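Local structure of alpha-1,2-mannosidase (Trichoderma reesei, 1HCU) at residues Gln24-Ala29 against Ser451-Glu456; Gly61-Ile66 against Glu486-Ser491; Ala401-Gly406 against Ala466-Val471; Leu458-Leu463 against Phe481-Glu486. The protein probably removes terminal alpha-1,2-linked mannose residues from high-mannose N-glycans in a calcium-dependent hydrolysis. All blocks are in the same frame, centred on the assembly; numbering follows the deposited sequence.

Contact 1. Residues Gln24-Ala29 against Ser451-Glu456; sequences QTSWNA and SFWFAE
Trp-453 gives its indole N-H to the hydroxyl of Ser-26, with NE1 3.1 Å from OG and an N-H...O angle of 158°, the oxygen lying close to the ring plane. The indole is turned to Ser-26 by a first torsion that sets CG anti to the backbone N (chi1 168°). That same OG is hydrogen-bonded to the carbonyl of Ala-22, one turn back, so the buried hydroxyl serves two partners. A phenylalanine in place of Trp-453 has no N-H to give, and would probably cost the Ser-26 hydroxyl its tie to helix 451-465. The edge of Phe-454 makes the remaining contact: CE2 lies 3.5 Å from Ser-26 CB and 4.2 Å from Trp-27 CB, and CZ 3.5 Å from Ser-26 O. The contact joins helix 13-33 to helix 451-465, whose local axes approach to 10.9 Å at 140°, as neighbours in the family 47 helical barrel. Phe-23 packs edge-to-face with Phe-454, Tyr-431 of strand 430-431 meets the Trp-453 ring, and Ile-73 and Ile-77 of helix 71-80 touch Trp-27.

Contact 2. Residues Gly61-Ile66 against Glu486-Ser491; sequences GLDTAI and EAHPFS
Asp-63 reaches from helix 56-67 to His-488 on the C-terminal hairpin. From CB, chi1 of 64° sets CG between the backbone N and the carbonyl carbon, 3.5 Å from His-488 ND1. OD1 accepts from ND1 at 2.8 Å in a nearly straight bond (169°) that lies in the imidazole plane but meets the carboxylate from above its own plane, by 42°. Pro-489 CD lies 3.4 Å from the same OD1, and Ser-111 OG adds a second hydrogen bond. The pair is a His-carboxylate hydrogen bond, holding the hairpin just where its turn gives way to strand 489-491; in family 47 enzymes this hairpin plugs one end of the (alpha/alpha)7 barrel. OD2 forms a salt bridge with Lys-459. An asparagine here would probably weaken the hold on ND1 and leave Lys-459 without its balancing charge. Beyond ND1, His-488 NE2 pairs with Asp-60 OD1, so carboxylates at both ring nitrogens fix the imidazole's rotation and may favour its protonated form; Glu-486 O lies 3.3 Å above the ring centre.

Contact 3. Residues Ala401-Gly406 against Ala466-Val471; sequences AYRVTG and AEESDV
Arg-403 and Glu-468 form a surface salt bridge between the last turn of helix 393-405 and the loop that follows helix 451-465. The contact is small and carried by these two side chains, which approach from opposite directions and meet at their charged ends while the backbones stay well apart, Arg-403 CA and Glu-468 CA being 10.6 Å from each other. Both terminal nitrogens of the guanidinium converge on one carboxylate oxygen. NH1 donates to Glu-468 OE2 at 2.6 Å and 154°, using the syn lone pair of that oxygen, whereas NH2 makes a weak bond to the same OE2 at 3.0 Å. The oxygen thus sits at the edge of the guanidinium and near its plane, but the two flat groups are turned 45° against each other, and the second oxygen, OE1, stays 3.4 Å from NH2. Bends at chi2 and chi3 fold the arginine chain back toward the loop, where its NE is hydrogen-bonded to Val-473 O. The guanidinium therefore grips the loop at two places, a side chain and a main-chain carbonyl. Just beyond Glu-468 the loop turns on Ser-469, whose OG accepts from Val-471 N at 3.1 Å. The arrangement is a surface salt bridge in which NH1 and, weakly, NH2 share one carboxylate oxygen, set beside an ST turn and joining a barrel helix to a connecting loop away from the annotated sites.

Contact 4. Residues Leu458-Leu463 against Phe481-Glu486; sequences LKYAYL and FVFNTE. With CA (calcium ion), chain H.
Tyr-460 and Phe-483 pack beside the calcium site, where the C-terminal hairpin meets helix 451-465. The edge of Tyr-460 meets the face of Phe-483 in an edge-to-face pair, CE1 lying over that face, with ring centroids 5.6 Å apart and planes at 54°. Phe-483 CG stands anti to its carbonyl carbon (chi1 -69°), which directs the ring toward the helix. The side chains slide past each other in opposite directions, carrying Tyr-460 OH to 3.9 Å from Phe-483 CB. One turn further, Leu-463 CD1 touches Phe-483 CZ at 3.8 Å. As is characteristic of family 47, a threonine at the hairpin turn holds the calcium inside the helical barrel: Thr-485 O binds the ion at 2.7 Å and Thr-485 OG1 at 2.9 Å, alongside four waters. Another water lies 2.7 Å from Tyr-460 OH and donates weakly to Thr-485 O, a tenuous link between the helix and the calcium-binding residue. Asn-484 OD1 accepts from Glu-486 N at 2.7 Å in an Asx turn, while Glu-249 OE2 is hydrogen-bonded to Thr-485 OG1.

In the fold
From the N terminus, contact 1 joins helix 13-33 to helix 451-465, closing a loop of some 420 residues. Contact 2 starts later, on helix 56-67, and ends later, on strand 489-491, so the two cross. Both contacts 3 and 4 fall within the span of contact 2. Contact 3 opens on helix 393-405 and ends in the loop after helix 451-465, crossing contacts 1 and 4; contact 4, with only a short connection between its segments, follows contact 1 in series along the same helix. Lys-459 of contact 4 is hydrogen-bonded to Ala-487 O of contact 2, and paired strands 481-483 and 489-491 unite them in one hairpin, against which Val-471 of contact 3 packs.

Contact 1. Residues Gln24-Ala29 against Ser451-Glu456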
loop_
_atom_site.group_PDB
_atom_site.type_symbol
_atom_site.label_atom_id
_atom_site.label_comp_id
_atom_site.label_asym_id
_atom_site.label_seq_id
_atom_site.Cartn_x
_atom_site.Cartn_y
_atom_site.Cartn_z
ATOM N N GLN A 24 -5.680 -19.445 -3.565
ATOM C CA GLN A 24 -6.335 -20.339 -4.523
ATOM C C GLN A 24 -7.863 -20.242 -4.419
ATOM O O GLN A 24 -8.561 -20.066 -5.424
ATOM C CB GLN A 24 -5.891 -21.790 -4.273
ATOM C CG GLN A 24 -6.422 -22.797 -5.293
ATOM C CD GLN A 24 -5.766 -22.655 -6.651
ATOM O OE1 GLN A 24 -6.420 -22.790 -7.679
ATOM N NE2 GLN A 24 -4.470 -22.390 -6.661
ATOM N N THR A 25 -8.366 -20.353 -3.191
ATOM C CA THR A 25 -9.797 -20.271 -2.913
ATOM C C THR A 25 -10.365 -18.927 -3.404
ATOM O O THR A 25 -11.342 -18.880 -4.169
ATOM C CB THR A 25 -10.040 -20.427 -1.395
ATOM O OG1 THR A 25 -9.551 -21.707 -0.970
ATOM C CG2 THR A 25 -11.510 -20.311 -1.062
ATOM N N SER A 26 -9.738 -17.841 -2.962
ATOM C CA SER A 26 -10.136 -16.491 -3.344
ATOM C C SER A 26 -10.181 -16.350 -4.874
ATOM O O SER A 26 -11.127 -15.783 -5.428
ATOM C CB SER A 26 -9.151 -15.480 -2.749
ATOM O OG SER A 26 -9.042 -15.659 -1.343
ATOM N N TRP A 27 -9.169 -16.883 -5.555
ATOM C CA TRP A 27 -9.137 -16.805 -7.010
ATOM C C TRP A 27 -10.265 -17.585 -7.682
ATOM O O TRP A 27 -10.963 -17.046 -8.542
ATOM C CB TRP A 27 -7.799 -17.294 -7.562
ATOM C CG TRP A 27 -7.805 -17.324 -9.063
ATOM C CD1 TRP A 27 -7.954 -18.424 -9.867
ATOM C CD2 TRP A 27 -7.763 -16.192 -9.936
ATOM N NE1 TRP A 27 -8.011 -18.041 -11.184
ATOM C CE2 TRP A 27 -7.896 -16.677 -11.256
ATOM C CE3 TRP A 27 -7.629 -14.813 -9.730
ATOM C CZ2 TRP A 27 -7.901 -15.829 -12.368
ATOM C CZ3 TRP A 27 -7.634 -13.967 -10.842
ATOM C CH2 TRP A 27 -7.768 -14.481 -12.141
ATOM N N ASN A 28 -10.429 -18.853 -7.303
ATOM C CA ASN A 28 -11.483 -19.699 -7.868
ATOM C C ASN A 28 -12.822 -18.970 -7.782
ATOM O O ASN A 28 -13.558 -18.859 -8.770
ATOM C CB ASN A 28 -11.602 -21.017 -7.092
ATOM C CG ASN A 28 -10.400 -21.929 -7.274
ATOM O OD1 ASN A 28 -10.265 -22.927 -6.568
ATOM N ND2 ASN A 28 -9.535 -21.602 -8.221
ATOM N N ALA A 29 -13.132 -18.481 -6.588
ATOM C CA ALA A 29 -14.377 -17.777 -6.371
ATOM C C ALA A 29 -14.449 -16.536 -7.261
ATOM O O ALA A 29 -15.471 -16.289 -7.905
ATOM C CB ALA A 29 -14.512 -17.394 -4.908
ATOM N N SER A 451 -9.444 -5.910 -4.189
ATOM C CA SER A 451 -8.344 -6.454 -4.976
ATOM C C SER A 451 -7.012 -6.523 -4.216
ATOM O O SER A 451 -6.230 -7.452 -4.429
ATOM C CB SER A 451 -8.179 -5.659 -6.284
ATOM O OG SER A 451 -7.695 -4.348 -6.054
ATOM N N PHE A 452 -6.745 -5.561 -3.330
ATOM C CA PHE A 452 -5.485 -5.598 -2.588
ATOM C C PHE A 452 -5.367 -6.840 -1.684
ATOM O O PHE A 452 -4.304 -7.131 -1.139
ATOM C CB PHE A 452 -5.274 -4.297 -1.791
ATOM C CG PHE A 452 -6.449 -3.888 -0.943
ATOM C CD1 PHE A 452 -6.842 -4.662 0.135
ATOM C CD2 PHE A 452 -7.134 -2.701 -1.205
ATOM C CE1 PHE A 452 -7.896 -4.270 0.948
ATOM C CE2 PHE A 452 -8.195 -2.298 -0.396
ATOM C CZ PHE A 452 -8.577 -3.085 0.686
ATOM N N TRP A 453 -6.463 -7.578 -1.531
ATOM C CA TRP A 453 -6.418 -8.808 -0.748
ATOM C C TRP A 453 -5.488 -9.723 -1.552
ATOM O O TRP A 453 -4.583 -10.348 -0.999
ATOM C CB TRP A 453 -7.816 -9.408 -0.637
ATOM C CG TRP A 453 -7.878 -10.814 -0.105
ATOM C CD1 TRP A 453 -8.420 -11.896 -0.735
ATOM C CD2 TRP A 453 -7.447 -11.279 1.186
ATOM N NE1 TRP A 453 -8.359 -13.004 0.079
ATOM C CE2 TRP A 453 -7.767 -12.653 1.262
ATOM C CE3 TRP A 453 -6.825 -10.666 2.282
ATOM C CZ2 TRP A 453 -7.489 -13.427 2.393
ATOM C CZ3 TRP A 453 -6.547 -11.434 3.408
ATOM C CH2 TRP A 453 -6.881 -12.804 3.453
ATOM N N PHE A 454 -5.700 -9.762 -2.867
ATOM C CA PHE A 454 -4.886 -10.569 -3.772
ATOM C C PHE A 454 -3.456 -10.055 -3.908
ATOM O O PHE A 454 -2.496 -10.819 -3.819
ATOM C CB PHE A 454 -5.483 -10.593 -5.186
ATOM C CG PHE A 454 -6.699 -11.451 -5.325
ATOM C CD1 PHE A 454 -7.953 -10.877 -5.518
ATOM C CD2 PHE A 454 -6.596 -12.838 -5.272
ATOM C CE1 PHE A 454 -9.082 -11.668 -5.657
ATOM C CE2 PHE A 454 -7.721 -13.640 -5.410
ATOM C CZ PHE A 454 -8.967 -13.056 -5.602
ATOM N N ALA A 455 -3.323 -8.753 -4.128
ATOM C CA ALA A 455 -2.016 -8.151 -4.339
ATOM C C ALA A 455 -1.124 -7.946 -3.129
ATOM O O ALA A 455 0.094 -8.102 -3.221
ATOM C CB ALA A 455 -2.188 -6.816 -5.061
ATOM N N GLU A 456 -1.725 -7.609 -1.995
ATOM C CA GLU A 456 -0.937 -7.293 -0.811
ATOM C C GLU A 456 -0.991 -8.215 0.399
ATOM O O GLU A 456 0.012 -8.799 0.789
ATOM C CB GLU A 456 -1.292 -5.878 -0.358
ATOM C CG GLU A 456 -1.171 -4.818 -1.438
ATOM C CD GLU A 456 -1.228 -3.410 -0.856
ATOM O OE1 GLU A 456 -2.263 -2.726 -1.022
ATOM O OE2 GLU A 456 -0.235 -2.999 -0.220
#

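Contact 2. Residues Gly61-Ile66 against Glu486-Ser491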
loop_
_atom_site.group_PDB
_atom_site.type_symbol
_atom_site.label_atom_id
_atom_site.label_comp_id
_atom_site.label_asym_id
_atom_site.label_seq_id
_atom_site.Cartn_x
_atom_site.Cartn_y
_atom_site.Cartn_z
ATOM N N GLY A 61 -3.805 -9.289 -8.663
ATOM C CA GLY A 61 -3.342 -10.579 -8.165
ATOM C C GLY A 61 -2.351 -11.317 -9.057
ATOM O O GLY A 61 -1.710 -12.285 -8.634
ATOM N N LEU A 62 -2.210 -10.848 -10.290
ATOM C CA LEU A 62 -1.316 -11.469 -11.256
ATOM C C LEU A 62 0.097 -11.758 -10.738
ATOM O O LEU A 62 0.568 -12.888 -10.825
ATOM C CB LEU A 62 -1.235 -10.598 -12.513
ATOM C CG LEU A 62 -0.275 -11.035 -13.618
ATOM C CD1 LEU A 62 -0.570 -12.464 -14.023
ATOM C CD2 LEU A 62 -0.410 -10.089 -14.825
ATOM N N ASP A 63 0.780 -10.751 -10.203
ATOM C CA ASP A 63 2.132 -10.981 -9.726
ATOM C C ASP A 63 2.187 -11.867 -8.487
ATOM O O ASP A 63 3.157 -12.597 -8.283
ATOM C CB ASP A 63 2.864 -9.654 -9.482
ATOM C CG ASP A 63 2.238 -8.818 -8.386
ATOM O OD1 ASP A 63 2.825 -7.761 -8.079
ATOM O OD2 ASP A 63 1.179 -9.199 -7.837
ATOM N N THR A 64 1.148 -11.819 -7.663
ATOM C CA THR A 64 1.127 -12.662 -6.482
ATOM C C THR A 64 1.087 -14.107 -6.976
ATOM O O THR A 64 1.783 -14.974 -6.446
ATOM C CB THR A 64 -0.104 -12.369 -5.597
ATOM O OG1 THR A 64 -0.048 -11.009 -5.139
ATOM C CG2 THR A 64 -0.128 -13.298 -4.390
ATOM N N ALA A 65 0.291 -14.354 -8.017
ATOM C CA ALA A 65 0.160 -15.689 -8.602
ATOM C C ALA A 65 1.489 -16.146 -9.189
ATOM O O ALA A 65 1.796 -17.335 -9.196
ATOM C CB ALA A 65 -0.912 -15.681 -9.691
ATOM N N ILE A 66 2.273 -15.202 -9.695
ATOM C CA ILE A 66 3.569 -15.535 -10.278
ATOM C C ILE A 66 4.554 -15.982 -9.198
ATOM O O ILE A 66 5.237 -16.986 -9.360
ATOM C CB ILE A 66 4.170 -14.323 -11.033
ATOM C CG1 ILE A 66 3.376 -14.057 -12.307
ATOM C CG2 ILE A 66 5.627 -14.588 -11.378
ATOM C CD1 ILE A 66 3.780 -12.787 -13.007
ATOM N N GLU A 486 1.166 -0.857 -3.829
ATOM C CA GLU A 486 0.158 -1.917 -3.898
ATOM C C GLU A 486 0.864 -3.275 -3.944
ATOM O O GLU A 486 0.394 -4.226 -4.570
ATOM C CB GLU A 486 -0.720 -1.732 -5.148
ATOM C CG GLU A 486 -1.983 -2.590 -5.186
ATOM C CD GLU A 486 -3.133 -2.003 -4.367
ATOM O OE1 GLU A 486 -2.918 -1.015 -3.633
ATOM O OE2 GLU A 486 -4.261 -2.543 -4.461
ATOM N N ALA A 487 2.016 -3.341 -3.294
ATOM C CA ALA A 487 2.799 -4.565 -3.231
ATOM C C ALA A 487 3.214 -5.119 -4.591
ATOM O O ALA A 487 3.342 -6.330 -4.749
ATOM C CB ALA A 487 2.026 -5.626 -2.455
ATOM N N HIS A 488 3.415 -4.244 -5.573
ATOM C CA HIS A 488 3.858 -4.688 -6.896
ATOM C C HIS A 488 5.341 -4.361 -7.031
ATOM O O HIS A 488 5.717 -3.202 -7.160
ATOM C CB HIS A 488 3.056 -4.003 -8.006
ATOM C CG HIS A 488 1.593 -4.310 -7.960
ATOM N ND1 HIS A 488 1.110 -5.596 -7.868
ATOM C CD2 HIS A 488 0.509 -3.500 -7.961
ATOM C CE1 HIS A 488 -0.210 -5.567 -7.810
ATOM N NE2 HIS A 488 -0.598 -4.306 -7.864
ATOM N N PRO A 489 6.202 -5.387 -7.000
ATOM C CA PRO A 489 7.657 -5.231 -7.108
ATOM C C PRO A 489 8.195 -4.905 -8.502
ATOM O O PRO A 489 7.921 -5.626 -9.456
ATOM C CB PRO A 489 8.168 -6.575 -6.606
ATOM C CG PRO A 489 7.141 -7.519 -7.158
ATOM C CD PRO A 489 5.845 -6.805 -6.810
ATOM N N PHE A 490 8.973 -3.833 -8.611
ATOM C CA PHE A 490 9.569 -3.425 -9.887
ATOM C C PHE A 490 11.079 -3.630 -9.810
ATOM O O PHE A 490 11.663 -3.496 -8.734
ATOM C CB PHE A 490 9.321 -1.933 -10.146
ATOM C CG PHE A 490 7.881 -1.550 -10.188
ATOM C CD1 PHE A 490 7.489 -0.261 -9.843
ATOM C CD2 PHE A 490 6.914 -2.467 -10.579
ATOM C CE1 PHE A 490 6.142 0.107 -9.887
ATOM C CE2 PHE A 490 5.580 -2.116 -10.627
ATOM C CZ PHE A 490 5.187 -0.826 -10.281
ATOM N N SER A 491 11.720 -3.959 -10.929
ATOM C CA SER A 491 13.182 -4.104 -10.912
ATOM C C SER A 491 13.719 -2.683 -10.809
ATOM O O SER A 491 13.108 -1.758 -11.347
ATOM C CB SER A 491 13.708 -4.724 -12.209
ATOM O OG SER A 491 13.320 -6.074 -12.345
#

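Contact 3. Residues Ala401-Gly406 against Ala466-Val471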
loop_
_atom_site.group_PDB
_atom_site.type_symbol
_atom_site.label_atom_id
_atom_site.label_comp_id
_atom_site.label_asym_id
_atom_site.label_seq_id
_atom_site.Cartn_x
_atom_site.Cartn_y
_atom_site.Cartn_z
ATOM N N ALA A 401 9.922 -6.433 9.309
ATOM C CA ALA A 401 10.557 -6.685 10.604
ATOM C C ALA A 401 11.319 -8.015 10.577
ATOM O O ALA A 401 12.460 -8.102 11.056
ATOM C CB ALA A 401 9.510 -6.695 11.715
ATOM N N TYR A 402 10.700 -9.036 9.991
ATOM C CA TYR A 402 11.331 -10.347 9.884
ATOM C C TYR A 402 12.529 -10.321 8.924
ATOM O O TYR A 402 13.595 -10.841 9.244
ATOM C CB TYR A 402 10.312 -11.407 9.421
ATOM C CG TYR A 402 10.948 -12.756 9.187
ATOM C CD1 TYR A 402 11.209 -13.216 7.898
ATOM C CD2 TYR A 402 11.400 -13.526 10.262
ATOM C CE1 TYR A 402 11.912 -14.392 7.681
ATOM C CE2 TYR A 402 12.106 -14.707 10.056
ATOM C CZ TYR A 402 12.363 -15.130 8.765
ATOM O OH TYR A 402 13.109 -16.265 8.559
ATOM N N ARG A 403 12.355 -9.711 7.753
ATOM C CA ARG A 403 13.437 -9.634 6.765
ATOM C C ARG A 403 14.666 -8.904 7.281
ATOM O O ARG A 403 15.779 -9.167 6.823
ATOM C CB ARG A 403 12.962 -8.944 5.478
ATOM C CG ARG A 403 11.846 -9.668 4.728
ATOM C CD ARG A 403 12.247 -11.082 4.338
ATOM N NE ARG A 403 13.573 -11.096 3.738
ATOM C CZ ARG A 403 14.242 -12.198 3.407
ATOM N NH1 ARG A 403 13.714 -13.396 3.608
ATOM N NH2 ARG A 403 15.456 -12.096 2.894
ATOM N N VAL A 404 14.473 -7.973 8.217
ATOM C CA VAL A 404 15.613 -7.240 8.760
ATOM C C VAL A 404 16.224 -7.891 10.005
ATOM O O VAL A 404 17.400 -7.679 10.277
ATOM C CB VAL A 404 15.259 -5.754 9.085
ATOM C CG1 VAL A 404 14.521 -5.642 10.415
ATOM C CG2 VAL A 404 16.525 -4.921 9.107
ATOM N N THR A 405 15.449 -8.678 10.755
ATOM C CA THR A 405 15.990 -9.321 11.962
ATOM C C THR A 405 16.315 -10.811 11.819
ATOM O O THR A 405 17.274 -11.308 12.416
ATOM C CB THR A 405 15.034 -9.226 13.180
ATOM O OG1 THR A 405 13.852 -9.994 12.918
ATOM C CG2 THR A 405 14.660 -7.790 13.478
ATOM N N GLY A 406 15.506 -11.528 11.047
ATOM C CA GLY A 406 15.726 -12.954 10.901
ATOM C C GLY A 406 15.170 -13.678 12.117
ATOM O O GLY A 406 15.412 -14.866 12.309
ATOM N N ALA A 466 7.708 -17.982 2.750
ATOM C CA ALA A 466 8.286 -18.523 1.519
ATOM C C ALA A 466 9.805 -18.643 1.460
ATOM O O ALA A 466 10.523 -18.172 2.341
ATOM C CB ALA A 466 7.800 -17.700 0.318
ATOM N N GLU A 467 10.271 -19.275 0.386
ATOM C CA GLU A 467 11.690 -19.494 0.138
ATOM C C GLU A 467 12.323 -18.212 -0.396
ATOM O O GLU A 467 11.631 -17.327 -0.898
ATOM C CB GLU A 467 11.873 -20.610 -0.899
ATOM C CG GLU A 467 11.179 -21.931 -0.564
ATOM C CD GLU A 467 11.898 -22.728 0.519
ATOM O OE1 GLU A 467 13.120 -22.981 0.367
ATOM O OE2 GLU A 467 11.241 -23.108 1.516
ATOM N N GLU A 468 13.645 -18.123 -0.300
ATOM C CA GLU A 468 14.367 -16.950 -0.781
ATOM C C GLU A 468 14.212 -16.712 -2.284
ATOM O O GLU A 468 14.000 -17.646 -3.052
ATOM C CB GLU A 468 15.857 -17.080 -0.458
ATOM C CG GLU A 468 16.232 -16.700 0.952
ATOM C CD GLU A 468 15.793 -15.282 1.303
ATOM O OE1 GLU A 468 15.969 -14.366 0.461
ATOM O OE2 GLU A 468 15.278 -15.089 2.427
ATOM N N SER A 469 14.318 -15.449 -2.688
ATOM C CA SER A 469 14.244 -15.050 -4.093
ATOM C C SER A 469 14.675 -13.590 -4.166
ATOM O O SER A 469 14.938 -12.965 -3.138
ATOM C CB SER A 469 12.824 -15.204 -4.651
ATOM O OG SER A 469 12.012 -14.083 -4.352
ATOM N N ASP A 470 14.749 -13.045 -5.372
ATOM C CA ASP A 470 15.154 -11.654 -5.543
ATOM C C ASP A 470 14.076 -10.674 -5.084
ATOM O O ASP A 470 14.357 -9.516 -4.806
ATOM C CB ASP A 470 15.496 -11.380 -7.010
ATOM C CG ASP A 470 16.799 -12.020 -7.430
ATOM O OD1 ASP A 470 16.855 -13.267 -7.539
ATOM O OD2 ASP A 470 17.775 -11.272 -7.640
ATOM N N VAL A 471 12.841 -11.143 -5.019
ATOM C CA VAL A 471 11.737 -10.301 -4.605
ATOM C C VAL A 471 11.810 -9.989 -3.111
ATOM O O VAL A 471 11.404 -8.915 -2.684
ATOM C CB VAL A 471 10.395 -10.987 -4.924
ATOM C CG1 VAL A 471 9.237 -10.081 -4.541
ATOM C CG2 VAL A 471 10.338 -11.324 -6.401
#

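Contact 4. Residues Leu458-Leu463 against Phe481-Glu486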
loop_
_atom_site.group_PDB
_atom_site.type_symbol
_atom_site.label_atom_id
_atom_site.label_comp_id
_atom_site.label_asym_id
_atom_site.label_seq_id
_atom_site.Cartn_x
_atom_site.Cartn_y
_atom_site.Cartn_z
ATOM N N LEU A 458 -2.202 -11.217 0.903
ATOM C CA LEU A 458 -1.759 -12.585 0.620
ATOM C C LEU A 458 -0.308 -12.663 0.137
ATOM O O LEU A 458 0.369 -13.674 0.334
ATOM C CB LEU A 458 -2.712 -13.244 -0.391
ATOM C CG LEU A 458 -4.129 -13.532 0.145
ATOM C CD1 LEU A 458 -5.024 -14.084 -0.973
ATOM C CD2 LEU A 458 -4.046 -14.547 1.281
ATOM N N LYS A 459 0.168 -11.587 -0.482
ATOM C CA LYS A 459 1.534 -11.512 -0.983
ATOM C C LYS A 459 2.531 -11.419 0.185
ATOM O O LYS A 459 3.458 -12.212 0.278
ATOM C CB LYS A 459 1.672 -10.289 -1.904
ATOM C CG LYS A 459 3.098 -9.969 -2.339
ATOM C CD LYS A 459 3.409 -10.490 -3.711
ATOM C CE LYS A 459 3.388 -9.395 -4.780
ATOM N NZ LYS A 459 2.045 -8.804 -5.055
ATOM N N TYR A 460 2.343 -10.453 1.080
ATOM C CA TYR A 460 3.262 -10.318 2.207
ATOM C C TYR A 460 3.193 -11.530 3.137
ATOM O O TYR A 460 4.226 -11.994 3.622
ATOM C CB TYR A 460 2.987 -9.026 2.991
ATOM C CG TYR A 460 3.365 -7.758 2.237
ATOM C CD1 TYR A 460 4.679 -7.533 1.814
ATOM C CD2 TYR A 460 2.400 -6.801 1.923
ATOM C CE1 TYR A 460 5.015 -6.382 1.090
ATOM C CE2 TYR A 460 2.726 -5.652 1.207
ATOM C CZ TYR A 460 4.030 -5.446 0.789
ATOM O OH TYR A 460 4.344 -4.317 0.060
ATOM N N ALA A 461 1.984 -12.042 3.374
ATOM C CA ALA A 461 1.804 -13.198 4.243
ATOM C C ALA A 461 2.586 -14.401 3.704
ATOM O O ALA A 461 3.248 -15.121 4.454
ATOM C CB ALA A 461 0.321 -13.545 4.360
ATOM N N TYR A 462 2.520 -14.595 2.394
ATOM C CA TYR A 462 3.218 -15.690 1.748
ATOM C C TYR A 462 4.742 -15.536 1.794
ATOM O O TYR A 462 5.458 -16.459 2.189
ATOM C CB TYR A 462 2.774 -15.785 0.297
ATOM C CG TYR A 462 3.509 -16.842 -0.471
ATOM C CD1 TYR A 462 3.255 -18.189 -0.242
ATOM C CD2 TYR A 462 4.477 -16.501 -1.411
ATOM C CE1 TYR A 462 3.941 -19.173 -0.923
ATOM C CE2 TYR A 462 5.174 -17.481 -2.100
ATOM C CZ TYR A 462 4.897 -18.815 -1.849
ATOM O OH TYR A 462 5.565 -19.797 -2.527
ATOM N N LEU A 463 5.229 -14.367 1.385
ATOM C CA LEU A 463 6.660 -14.099 1.339
ATOM C C LEU A 463 7.372 -14.231 2.675
ATOM O O LEU A 463 8.558 -14.564 2.722
ATOM C CB LEU A 463 6.918 -12.700 0.755
ATOM C CG LEU A 463 6.531 -12.543 -0.724
ATOM C CD1 LEU A 463 6.723 -11.089 -1.175
ATOM C CD2 LEU A 463 7.384 -13.492 -1.565
ATOM N N PHE A 481 14.850 -5.496 -6.358
ATOM C CA PHE A 481 13.438 -5.161 -6.562
ATOM C C PHE A 481 12.923 -4.138 -5.547
ATOM O O PHE A 481 13.529 -3.931 -4.494
ATOM C CB PHE A 481 12.559 -6.421 -6.515
ATOM C CG PHE A 481 12.593 -7.236 -7.785
ATOM C CD1 PHE A 481 13.669 -8.072 -8.066
ATOM C CD2 PHE A 481 11.569 -7.124 -8.727
ATOM C CE1 PHE A 481 13.731 -8.783 -9.266
ATOM C CE2 PHE A 481 11.621 -7.832 -9.930
ATOM C CZ PHE A 481 12.705 -8.661 -10.199
ATOM N N VAL A 482 11.814 -3.485 -5.876
ATOM C CA VAL A 482 11.220 -2.492 -4.991
ATOM C C VAL A 482 9.712 -2.598 -5.066
ATOM O O VAL A 482 9.138 -2.532 -6.153
ATOM C CB VAL A 482 11.591 -1.050 -5.401
ATOM C CG1 VAL A 482 11.163 -0.074 -4.302
ATOM C CG2 VAL A 482 13.072 -0.946 -5.665
ATOM N N PHE A 483 9.068 -2.746 -3.911
ATOM C CA PHE A 483 7.613 -2.854 -3.878
ATOM C C PHE A 483 6.945 -1.484 -4.001
ATOM O O PHE A 483 7.315 -0.527 -3.303
ATOM C CB PHE A 483 7.136 -3.519 -2.585
ATOM C CG PHE A 483 7.471 -4.986 -2.476
ATOM C CD1 PHE A 483 8.580 -5.408 -1.749
ATOM C CD2 PHE A 483 6.654 -5.947 -3.064
ATOM C CE1 PHE A 483 8.869 -6.775 -1.604
ATOM C CE2 PHE A 483 6.933 -7.311 -2.925
ATOM C CZ PHE A 483 8.043 -7.723 -2.192
ATOM N N ASN A 484 5.966 -1.394 -4.901
ATOM C CA ASN A 484 5.230 -0.157 -5.085
ATOM C C ASN A 484 4.221 -0.171 -3.938
ATOM O O ASN A 484 4.192 -1.119 -3.157
ATOM C CB ASN A 484 4.552 -0.122 -6.471
ATOM C CG ASN A 484 3.113 -0.621 -6.455
ATOM O OD1 ASN A 484 2.782 -1.614 -5.809
ATOM N ND2 ASN A 484 2.257 0.066 -7.193
ATOM N N THR A 485 3.397 0.858 -3.825
ATOM C CA THR A 485 2.452 0.911 -2.717
ATOM C C THR A 485 1.384 -0.189 -2.700
ATOM O O THR A 485 0.773 -0.436 -1.671
ATOM C CB THR A 485 1.784 2.296 -2.660
ATOM O OG1 THR A 485 1.633 2.681 -1.295
ATOM C CG2 THR A 485 0.425 2.283 -3.336
ATOM N N GLU A 486 1.166 -0.857 -3.829
ATOM C CA GLU A 486 0.158 -1.917 -3.898
ATOM C C GLU A 486 0.864 -3.275 -3.944
ATOM O O GLU A 486 0.394 -4.226 -4.570
ATOM C CB GLU A 486 -0.720 -1.732 -5.148
ATOM C CG GLU A 486 -1.983 -2.590 -5.186
ATOM C CD GLU A 486 -3.133 -2.003 -4.367
ATOM O OE1 GLU A 486 -2.918 -1.015 -3.633
ATOM O OE2 GLU A 486 -4.261 -2.543 -4.461
HETATM CA CA CA H . 0.155 1.035 0.526
HETATM O O HOH W 1 2.610 -2.255 -0.392
HETATM O O HOH W 2 -1.682 2.676 -0.902
HETATM O O HOH W 3 -2.148 1.770 1.894
HETATM O O HOH W 4 1.192 2.792 2.335
HETATM O O HOH W 5 -0.166 -1.397 1.798
#